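Local structure of glucose-binding protein (2B3F) at residues K51-L55 and G56-P60; E91-L94 and Q95-K99; D184-N187 and N188-G192. The protein binds glucose and galactose, and probably serves as the solute-binding component of a sugar transport system. One frame throughout, in Å; residues are numbered along the deposited sequence.

The three contacts are local and follow one another along the chain, each closing within a single turn or cap, so none nests in or crosses another. Interaction 1 comes first: residues 51-60 end helix 44-55 and lead the chain back toward strand 62-66, beside strand 2-7. Next, interaction 2 spans the short helix 93-96, which joins helix 85-91 to helix 99-105 and packs against strand 110-115. Interaction 3 lies at the C-terminal end of the long helix 166-190, next to strand 341-344. The nearest atoms of interactions 2 and 3 are about 14 Å apart, and the other pairs are farther separated, so the three lie at separate places in the binding-protein fold.

Interaction 1 (K51-L55 and G56-P60); sequences KTRML and GGDPP
Arg53 and Asp58 meet where helix 44-55 ends in a Schellman motif. Asp58 N donates to Arg53 O at 2.8 Å, reaching back five residues, and inside that loop Gly57 N bonds Met54 O at 3.1 Å. Gly57 takes the positive phi that turns the chain out of the helix, a conformation that favours glycine. The arginine side chain then returns along the outgoing chain. Arg53 CB already lies 3.4 Å from Asp58 O, and CG and CD run past the same oxygen at a slightly greater distance. A bend about the CG-CD bond (chi3 64°) brings the guanidinium round to this carbonyl. Arg53 NE donates to Asp58 O at 2.9 Å, almost in line with the carbonyl bond (C=O...N angle 175°), though the oxygen is tilted from the guanidinium plane. Arg53 NH2 adds a weak bond to Asp58 O at 3.2 Å, so one carbonyl receives two N-H groups and helps fix the rotation of the guanidinium. The carboxylate gives only a long salt bridge, Arg53 NH2 to Asp58 OD1 at 3.7 Å, with the two planes turned 44° apart. The stronger charge partner of NH2 is Glu4 on strand 2-7, so Arg53 ties the helix end to the sheet as well as to its own loop. Pro60 N sits over one guanidinium face, toward the rim, with Arg53 NH1 4.1 Å from Pro60 CB; Pro60 also touches Glu4 and Phe6. On the buried side, Met54 crosses Pro59 at about a right angle and packs on Trp75 of helix 69-76, while its carbonyl oxygen also accepts from Arg80. The sulphur makes the apolar contact here, Met54 SD resting 3.7 Å from Pro59 CB.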
ATOM      1  N   LYS A  51     -16.917  -5.971   6.319  1.00 20.01           N
ATOM      2  CA  LYS A  51     -18.156  -5.209   6.485  1.00 20.76           C
ATOM      3  C   LYS A  51     -19.345  -6.117   6.860  1.00 20.61           C
ATOM      4  O   LYS A  51     -20.082  -5.830   7.800  1.00 19.38           O
ATOM      5  CB  LYS A  51     -18.449  -4.410   5.230  1.00 21.91           C
ATOM      6  CG  LYS A  51     -19.665  -3.539   5.324  1.00 22.78           C
ATOM      7  CD  LYS A  51     -19.634  -2.489   4.233  1.00 24.44           C
ATOM      8  CE  LYS A  51     -21.035  -2.059   3.835  1.00 27.54           C
ATOM      9  NZ  LYS A  51     -20.973  -1.020   2.732  1.00 29.90           N
ATOM     10  N   THR A  52     -19.490  -7.236   6.157  1.00 20.85           N
ATOM     11  CA  THR A  52     -20.530  -8.208   6.466  1.00 21.33           C
ATOM     12  C   THR A  52     -20.386  -8.743   7.899  1.00 21.19           C
ATOM     13  O   THR A  52     -21.358  -8.841   8.638  1.00 21.65           O
ATOM     14  CB  THR A  52     -20.449  -9.390   5.473  1.00 21.52           C
ATOM     15  OG1 THR A  52     -20.578  -8.874   4.142  1.00 23.44           O
ATOM     16  CG2 THR A  52     -21.548 -10.420   5.756  1.00 22.66           C
ATOM     17  N   ARG A  53     -19.162  -9.082   8.280  1.00 21.49           N
ATOM     18  CA  ARG A  53     -18.897  -9.611   9.620  1.00 22.24           C
ATOM     19  C   ARG A  53     -19.151  -8.597  10.711  1.00 22.18           C
ATOM     20  O   ARG A  53     -19.837  -8.890  11.692  1.00 22.51           O
ATOM     21  CB  ARG A  53     -17.463 -10.108   9.724  1.00 22.57           C
ATOM     22  CG  ARG A  53     -17.279 -11.379   8.972  1.00 23.98           C
ATOM     23  CD  ARG A  53     -16.057 -12.080   9.365  1.00 24.57           C
ATOM     24  NE  ARG A  53     -16.115 -12.503  10.758  1.00 24.33           N
ATOM     25  CZ  ARG A  53     -15.215 -13.301  11.308  1.00 23.51           C
ATOM     26  NH1 ARG A  53     -14.218 -13.765  10.582  1.00 25.19           N
ATOM     27  NH2 ARG A  53     -15.323 -13.623  12.589  1.00 22.86           N
ATOM     28  N   MET A  54     -18.618  -7.395  10.524  1.00 21.00           N
ATOM     29  CA  MET A  54     -18.752  -6.349  11.528  1.00 21.91           C
ATOM     30  C   MET A  54     -20.217  -5.938  11.684  1.00 22.49           C
ATOM     31  O   MET A  54     -20.724  -5.848  12.805  1.00 22.88           O
ATOM     32  CB  MET A  54     -17.891  -5.149  11.152  1.00 21.39           C
ATOM     33  CG  MET A  54     -16.386  -5.419  11.231  1.00 21.26           C
ATOM     34  SD  MET A  54     -15.731  -5.765  12.908  1.00 21.12           S
ATOM     35  CE  MET A  54     -15.519  -4.114  13.500  1.00 18.87           C
ATOM     36  N   LEU A  55     -20.918  -5.707  10.581  1.00 22.75           N
ATOM     37  CA  LEU A  55     -22.331  -5.303  10.688  1.00 23.27           C
ATOM     38  C   LEU A  55     -23.217  -6.447  11.219  1.00 23.79           C
ATOM     39  O   LEU A  55     -24.261  -6.213  11.819  1.00 24.62           O
ATOM     40  CB  LEU A  55     -22.842  -4.763   9.336  1.00 23.43           C
ATOM     41  CG  LEU A  55     -22.199  -3.476   8.809  1.00 22.66           C
ATOM     42  CD1 LEU A  55     -22.741  -3.129   7.413  1.00 22.47           C
ATOM     43  CD2 LEU A  55     -22.404  -2.322   9.771  1.00 23.42           C
ATOM     44  N   GLY A  56     -22.809  -7.685  10.978  1.00 24.21           N
ATOM     45  CA  GLY A  56     -23.541  -8.843  11.485  1.00 24.54           C
ATOM     46  C   GLY A  56     -23.272  -9.102  12.956  1.00 25.01           C
ATOM     47  O   GLY A  56     -23.871 -10.023  13.546  1.00 26.17           O
ATOM     48  N   GLY A  57     -22.391  -8.305  13.557  1.00 24.41           N
ATOM     49  CA  GLY A  57     -22.024  -8.489  14.965  1.00 24.72           C
ATOM     50  C   GLY A  57     -21.105  -9.679  15.212  1.00 24.51           C
ATOM     51  O   GLY A  57     -21.132 -10.267  16.296  1.00 25.32           O
ATOM     52  N   ASP A  58     -20.278 -10.021  14.224  1.00 23.91           N
ATOM     53  CA  ASP A  58     -19.373 -11.159  14.309  1.00 23.23           C
ATOM     54  C   ASP A  58     -17.939 -10.733  13.960  1.00 22.17           C
ATOM     55  O   ASP A  58     -17.355 -11.200  12.977  1.00 21.97           O
ATOM     56  CB  ASP A  58     -19.863 -12.280  13.378  1.00 24.26           C
ATOM     57  CG  ASP A  58     -19.071 -13.568  13.534  1.00 25.82           C
ATOM     58  OD1 ASP A  58     -18.449 -13.792  14.600  1.00 30.63           O
ATOM     59  OD2 ASP A  58     -19.061 -14.353  12.568  1.00 31.93           O
ATOM     60  N   PRO A  59     -17.351  -9.854  14.786  1.00 21.33           N
ATOM     61  CA  PRO A  59     -15.991  -9.405  14.507  1.00 20.78           C
ATOM     62  C   PRO A  59     -14.952 -10.513  14.633  1.00 20.46           C
ATOM     63  O   PRO A  59     -15.091 -11.403  15.491  1.00 20.25           O
ATOM     64  CB  PRO A  59     -15.728  -8.362  15.607  1.00 21.22           C
ATOM     65  CG  PRO A  59     -16.635  -8.725  16.693  1.00 21.01           C
ATOM     66  CD  PRO A  59     -17.878  -9.256  16.025  1.00 21.27           C
ATOM     67  N   PRO A  60     -13.896 -10.453  13.809  1.00 19.41           N
ATOM     68  CA  PRO A  60     -12.779 -11.337  14.049  1.00 18.84           C
ATOM     69  C   PRO A  60     -12.036 -10.817  15.286  1.00 18.01           C
ATOM     70  O   PRO A  60     -12.360  -9.747  15.787  1.00 18.16           O
ATOM     71  CB  PRO A  60     -11.935 -11.185  12.780  1.00 19.06           C
ATOM     72  CG  PRO A  60     -12.203  -9.813  12.341  1.00 19.49           C
ATOM     73  CD  PRO A  60     -13.633  -9.539  12.679  1.00 19.72           C
TER

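Interaction 2 (E91-L94 and Q95-K99); sequences EGWL and QAFPK
Backbone bonds from Gln95 N and Ala96 N to Gly92 O are weak, both 3.4 Å long, and Phe97 N to Trp93 O is the firmer one at 3.3 Å, so the segment 93-96 forms a single slack helical turn. Trp93 and Phe97 point the same way from it. Phe97 CE2 lies over one face of the indole, 3.8 Å from Trp93 CG, with the ring planes inclined obliquely at 53°. Its neighbour, Phe97 CD2, comes within 3.4 Å of Trp93 O. Phe97 also touches Ile102 and Arg318, and an alanine here would probably leave the face of Trp93 under CE2 without its aromatic cover and open a gap toward Ile102. Glu91 CB approaches the opposite indole face, while Phe88 makes an edge-to-face pair with Trp93. On the outer side of the turn Gln95 bends at chi2 (74°), folding its amide back beside Leu94, with Gln95 NE2 3.7 Å from Leu94 CB. A water accepts from Leu94 N at 3.0 Å and donates to Gln95 OE1, bridging backbone and side chain. Gly92, at positive phi, closes helix 85-91: the arrangement is a one-turn helical link, entered through a Schellman motif and left through Pro98, the N-cap of the next helix, that joins helix 85-91 to helix 99-105 in the binding-protein fold.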
ATOM      1  N   GLU A  91       3.506  -0.805  26.679  1.00 24.99           N
ATOM      2  CA  GLU A  91       4.537  -1.353  25.793  1.00 24.55           C
ATOM      3  C   GLU A  91       5.624  -0.351  25.380  1.00 24.01           C
ATOM      4  O   GLU A  91       6.562  -0.722  24.692  1.00 24.59           O
ATOM      5  CB  GLU A  91       3.882  -1.938  24.520  1.00 24.21           C
ATOM      6  CG  GLU A  91       2.913  -3.079  24.791  1.00 25.00           C
ATOM      7  CD  GLU A  91       3.599  -4.336  25.272  1.00 26.60           C
ATOM      8  OE1 GLU A  91       4.627  -4.730  24.674  1.00 25.79           O
ATOM      9  OE2 GLU A  91       3.098  -4.940  26.260  1.00 27.83           O
ATOM     10  N   GLY A  92       5.501   0.908  25.794  1.00 24.11           N
ATOM     11  CA  GLY A  92       6.472   1.929  25.426  1.00 23.86           C
ATOM     12  C   GLY A  92       6.393   2.344  23.963  1.00 23.61           C
ATOM     13  O   GLY A  92       7.366   2.837  23.388  1.00 23.86           O
ATOM     14  N   TRP A  93       5.224   2.168  23.351  1.00 22.82           N
ATOM     15  CA  TRP A  93       5.120   2.368  21.903  1.00 22.17           C
ATOM     16  C   TRP A  93       5.099   3.829  21.457  1.00 21.94           C
ATOM     17  O   TRP A  93       5.380   4.117  20.304  1.00 21.87           O
ATOM     18  CB  TRP A  93       3.895   1.656  21.345  1.00 21.11           C
ATOM     19  CG  TRP A  93       4.008   0.153  21.293  1.00 20.10           C
ATOM     20  CD1 TRP A  93       5.145  -0.588  21.253  1.00 20.15           C
ATOM     21  CD2 TRP A  93       2.921  -0.767  21.224  1.00 19.09           C
ATOM     22  NE1 TRP A  93       4.824  -1.925  21.179  1.00 20.48           N
ATOM     23  CE2 TRP A  93       3.462  -2.051  21.165  1.00 20.49           C
ATOM     24  CE3 TRP A  93       1.534  -0.619  21.215  1.00 18.79           C
ATOM     25  CZ2 TRP A  93       2.660  -3.190  21.100  1.00 19.31           C
ATOM     26  CZ3 TRP A  93       0.749  -1.737  21.164  1.00 19.14           C
ATOM     27  CH2 TRP A  93       1.310  -3.005  21.088  1.00 18.81           C
ATOM     28  N   LEU A  94       4.788   4.763  22.357  1.00 22.38           N
ATOM     29  CA  LEU A  94       4.782   6.181  21.983  1.00 22.10           C
ATOM     30  C   LEU A  94       6.183   6.701  21.635  1.00 21.61           C
ATOM     31  O   LEU A  94       6.320   7.702  20.930  1.00 21.70           O
ATOM     32  CB  LEU A  94       4.109   7.042  23.074  1.00 22.42           C
ATOM     33  CG  LEU A  94       2.603   6.817  23.255  1.00 24.55           C
ATOM     34  CD1 LEU A  94       2.035   7.742  24.313  1.00 27.22           C
ATOM     35  CD2 LEU A  94       1.872   7.026  21.934  1.00 25.71           C
ATOM     36  N   GLN A  95       7.221   6.013  22.114  1.00 21.63           N
ATOM     37  CA  GLN A  95       8.595   6.334  21.779  1.00 21.68           C
ATOM     38  C   GLN A  95       9.158   5.419  20.715  1.00 21.49           C
ATOM     39  O   GLN A  95      10.143   5.756  20.066  1.00 22.24           O
ATOM     40  CB  GLN A  95       9.498   6.247  23.031  1.00 22.86           C
ATOM     41  CG  GLN A  95       9.228   7.338  24.090  1.00 24.13           C
ATOM     42  CD  GLN A  95       7.960   7.102  24.871  1.00 26.14           C
ATOM     43  OE1 GLN A  95       7.720   6.003  25.375  1.00 29.74           O
ATOM     44  NE2 GLN A  95       7.139   8.135  24.982  1.00 28.31           N
ATOM     45  N   ALA A  96       8.528   4.254  20.548  1.00 20.97           N
ATOM     46  CA  ALA A  96       8.995   3.243  19.601  1.00 20.54           C
ATOM     47  C   ALA A  96       8.645   3.533  18.132  1.00 19.75           C
ATOM     48  O   ALA A  96       9.317   3.034  17.261  1.00 19.33           O
ATOM     49  CB  ALA A  96       8.437   1.886  19.989  1.00 20.58           C
ATOM     50  N   PHE A  97       7.587   4.303  17.883  1.00 19.69           N
ATOM     51  CA  PHE A  97       7.162   4.643  16.513  1.00 20.03           C
ATOM     52  C   PHE A  97       7.340   6.133  16.246  1.00 20.80           C
ATOM     53  O   PHE A  97       7.242   6.948  17.193  1.00 20.80           O
ATOM     54  CB  PHE A  97       5.684   4.299  16.311  1.00 20.10           C
ATOM     55  CG  PHE A  97       5.377   2.844  16.476  1.00 19.13           C
ATOM     56  CD1 PHE A  97       5.935   1.920  15.617  1.00 20.53           C
ATOM     57  CD2 PHE A  97       4.545   2.403  17.493  1.00 20.19           C
ATOM     58  CE1 PHE A  97       5.673   0.563  15.771  1.00 20.69           C
ATOM     59  CE2 PHE A  97       4.273   1.053  17.657  1.00 21.23           C
ATOM     60  CZ  PHE A  97       4.850   0.126  16.774  1.00 19.92           C
ATOM     61  N   PRO A  98       7.542   6.509  14.965  1.00 20.94           N
ATOM     62  CA  PRO A  98       7.656   7.935  14.610  1.00 21.60           C
ATOM     63  C   PRO A  98       6.357   8.676  14.857  1.00 22.00           C
ATOM     64  O   PRO A  98       5.271   8.102  14.725  1.00 20.59           O
ATOM     65  CB  PRO A  98       8.016   7.931  13.118  1.00 22.12           C
ATOM     66  CG  PRO A  98       7.731   6.588  12.621  1.00 21.90           C
ATOM     67  CD  PRO A  98       7.634   5.633  13.779  1.00 21.59           C
ATOM     68  N   LYS A  99       6.472   9.947  15.238  1.00 22.93           N
ATOM     69  CA  LYS A  99       5.314  10.725  15.668  1.00 23.59           C
ATOM     70  C   LYS A  99       4.239  10.803  14.585  1.00 22.51           C
ATOM     71  O   LYS A  99       3.042  10.751  14.886  1.00 22.96           O
ATOM     72  CB  LYS A  99       5.743  12.144  16.036  1.00 24.46           C
ATOM     73  CG  LYS A  99       4.613  12.993  16.604  1.00 25.60           C
ATOM     74  CD  LYS A  99       4.921  14.490  16.536  1.00 28.14           C
ATOM     75  CE  LYS A  99       3.748  15.300  17.084  1.00 30.37           C
ATOM     76  NZ  LYS A  99       2.493  15.137  16.256  1.00 33.89           N
TER
HETATM   77  O   HOH W   1       4.805   4.725  25.373  1.00 35.54           O

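Interaction 3 (D184-N187 and N188-G192); sequences DDWN and NLWNG
Trp186 and Trp190, one turn apart near the end of helix 166-190, form the tight part of this contact. They make a T-shaped pair in which the pyrrole edge of Trp190 meets the face of Trp186, the planes at 68°. Trp190 NE1 stands over the centre of the Trp186 ring system and approaches Trp186 CE2 to 3.4 Å. With CG of Trp186 anti to the backbone N (chi1 170°), the indole is carried beneath that edge. Farther along, Trp190 CZ2 rests 3.8 Å from Trp186 CH2, and Leu189 CD1 lies 4.0 Å from Trp186 CE3. Trp186 NE1 is hydrogen-bonded to Gly344 O, and Trp190 makes further edge-to-face pairs with Phe196 and Phe356. The other side of the helix is looser and polar. Asn188 ND2 donates to Asp185 OD1 at 3.0 Å, using the anti lone pair of that oxygen, which lies close to the amide plane. The remaining carboxylate oxygen, OD2, forms a salt bridge with Lys200. A water donates to both Asp184 O and Asn188 OD1, the latter at 2.9 Å, while Asn191 ND2 reaches Asn188 OD1 only weakly, at 3.4 Å. Asn191 OD1 in turn accepts from Lys193 N beyond the helix end. Since the indole N-H of Trp190 points into the electron-rich ring of Trp186, the pair is likely to gain an N-H...pi attraction, and Lys200 together with Asn188 would favour a negatively charged Asp185.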
ATOM      1  N   ASP A 184       2.998  18.893  -1.728  1.00 20.86           N
ATOM      2  CA  ASP A 184       2.120  19.834  -1.049  1.00 21.37           C
ATOM      3  C   ASP A 184       0.726  19.829  -1.649  1.00 20.65           C
ATOM      4  O   ASP A 184      -0.254  19.754  -0.916  1.00 20.71           O
ATOM      5  CB  ASP A 184       2.710  21.243  -1.091  1.00 22.68           C
ATOM      6  CG  ASP A 184       3.908  21.403  -0.160  1.00 25.84           C
ATOM      7  OD1 ASP A 184       3.936  20.785   0.923  1.00 29.62           O
ATOM      8  OD2 ASP A 184       4.819  22.177  -0.525  1.00 33.86           O
ATOM      9  N   ASP A 185       0.632  19.924  -2.974  1.00 20.59           N
ATOM     10  CA  ASP A 185      -0.683  19.925  -3.626  1.00 20.29           C
ATOM     11  C   ASP A 185      -1.332  18.536  -3.604  1.00 19.22           C
ATOM     12  O   ASP A 185      -2.556  18.450  -3.533  1.00 18.80           O
ATOM     13  CB  ASP A 185      -0.631  20.486  -5.050  1.00 21.14           C
ATOM     14  CG  ASP A 185      -0.889  21.985  -5.102  1.00 22.46           C
ATOM     15  OD1 ASP A 185      -1.371  22.572  -4.112  1.00 23.58           O
ATOM     16  OD2 ASP A 185      -0.606  22.567  -6.160  1.00 25.74           O
ATOM     17  N   TRP A 186      -0.526  17.472  -3.627  1.00 19.02           N
ATOM     18  CA  TRP A 186      -1.054  16.124  -3.296  1.00 18.65           C
ATOM     19  C   TRP A 186      -1.786  16.169  -1.954  1.00 17.91           C
ATOM     20  O   TRP A 186      -2.953  15.781  -1.849  1.00 17.13           O
ATOM     21  CB  TRP A 186       0.045  15.051  -3.314  1.00 18.13           C
ATOM     22  CG  TRP A 186      -0.403  13.733  -2.755  1.00 17.81           C
ATOM     23  CD1 TRP A 186      -0.122  13.224  -1.521  1.00 17.72           C
ATOM     24  CD2 TRP A 186      -1.217  12.757  -3.414  1.00 16.46           C
ATOM     25  NE1 TRP A 186      -0.732  12.006  -1.360  1.00 16.91           N
ATOM     26  CE2 TRP A 186      -1.403  11.687  -2.512  1.00 16.41           C
ATOM     27  CE3 TRP A 186      -1.826  12.698  -4.673  1.00 17.55           C
ATOM     28  CZ2 TRP A 186      -2.167  10.553  -2.830  1.00 17.37           C
ATOM     29  CZ3 TRP A 186      -2.584  11.569  -4.998  1.00 16.75           C
ATOM     30  CH2 TRP A 186      -2.739  10.507  -4.079  1.00 16.57           C
ATOM     31  N   ASN A 187      -1.125  16.677  -0.913  1.00 18.88           N
ATOM     32  CA  ASN A 187      -1.755  16.776   0.410  1.00 19.50           C
ATOM     33  C   ASN A 187      -2.997  17.650   0.403  1.00 19.37           C
ATOM     34  O   ASN A 187      -3.962  17.398   1.151  1.00 18.99           O
ATOM     35  CB  ASN A 187      -0.762  17.307   1.464  1.00 20.10           C
ATOM     36  CG  ASN A 187       0.362  16.303   1.788  1.00 21.76           C
ATOM     37  OD1 ASN A 187       0.319  15.141   1.375  1.00 22.54           O
ATOM     38  ND2 ASN A 187       1.371  16.754   2.538  1.00 21.15           N
ATOM     39  N   ASN A 188      -2.993  18.655  -0.465  1.00 19.89           N
ATOM     40  CA  ASN A 188      -4.119  19.579  -0.551  1.00 20.23           C
ATOM     41  C   ASN A 188      -5.383  18.968  -1.149  1.00 20.02           C
ATOM     42  O   ASN A 188      -6.475  19.490  -0.918  1.00 20.76           O
ATOM     43  CB  ASN A 188      -3.724  20.848  -1.298  1.00 20.60           C
ATOM     44  CG  ASN A 188      -2.810  21.751  -0.472  1.00 22.93           C
ATOM     45  OD1 ASN A 188      -2.814  21.693   0.761  1.00 24.79           O
ATOM     46  ND2 ASN A 188      -2.012  22.577  -1.155  1.00 22.95           N
ATOM     47  N   LEU A 189      -5.259  17.857  -1.872  1.00 18.91           N
ATOM     48  CA  LEU A 189      -6.461  17.155  -2.320  1.00 19.46           C
ATOM     49  C   LEU A 189      -7.248  16.628  -1.133  1.00 19.47           C
ATOM     50  O   LEU A 189      -8.483  16.647  -1.143  1.00 20.96           O
ATOM     51  CB  LEU A 189      -6.122  15.984  -3.256  1.00 18.60           C
ATOM     52  CG  LEU A 189      -5.500  16.315  -4.603  1.00 19.51           C
ATOM     53  CD1 LEU A 189      -5.006  15.033  -5.289  1.00 18.99           C
ATOM     54  CD2 LEU A 189      -6.492  17.059  -5.491  1.00 20.18           C
ATOM     55  N   TRP A 190      -6.536  16.160  -0.111  1.00 19.57           N
ATOM     56  CA  TRP A 190      -7.142  15.325   0.933  1.00 20.10           C
ATOM     57  C   TRP A 190      -7.670  16.139   2.112  1.00 21.15           C
ATOM     58  O   TRP A 190      -8.494  15.647   2.875  1.00 20.56           O
ATOM     59  CB  TRP A 190      -6.144  14.220   1.344  1.00 19.04           C
ATOM     60  CG  TRP A 190      -5.671  13.569   0.108  1.00 18.30           C
ATOM     61  CD1 TRP A 190      -4.413  13.580  -0.398  1.00 17.20           C
ATOM     62  CD2 TRP A 190      -6.483  12.880  -0.851  1.00 16.70           C
ATOM     63  NE1 TRP A 190      -4.381  12.927  -1.599  1.00 17.84           N
ATOM     64  CE2 TRP A 190      -5.644  12.501  -1.910  1.00 18.42           C
ATOM     65  CE3 TRP A 190      -7.840  12.551  -0.912  1.00 17.46           C
ATOM     66  CZ2 TRP A 190      -6.115  11.816  -3.022  1.00 17.40           C
ATOM     67  CZ3 TRP A 190      -8.302  11.864  -2.011  1.00 16.77           C
ATOM     68  CH2 TRP A 190      -7.445  11.502  -3.050  1.00 17.42           C
ATOM     69  N   ASN A 191      -7.211  17.387   2.216  1.00 22.74           N
ATOM     70  CA  ASN A 191      -7.764  18.365   3.170  1.00 23.25           C
ATOM     71  C   ASN A 191      -8.764  19.306   2.492  1.00 24.09           C
ATOM     72  O   ASN A 191      -9.345  20.176   3.141  1.00 25.72           O
ATOM     73  CB  ASN A 191      -6.629  19.141   3.881  1.00 24.17           C
ATOM     74  CG  ASN A 191      -5.753  19.959   2.922  1.00 24.61           C
ATOM     75  OD1 ASN A 191      -6.220  20.400   1.884  1.00 24.95           O
ATOM     76  ND2 ASN A 191      -4.485  20.174   3.284  1.00 25.80           N
ATOM     77  N   GLY A 192      -8.971  19.120   1.187  1.00 23.45           N
ATOM     78  CA  GLY A 192      -9.974  19.880   0.440  1.00 24.14           C
ATOM     79  C   GLY A 192      -9.539  21.267   0.008  1.00 24.44           C
ATOM     80  O   GLY A 192     -10.359  22.051  -0.482  1.00 24.97           O
TER
HETATM   81  O   HOH W   2      -0.229  21.037   1.831  1.00 37.71           O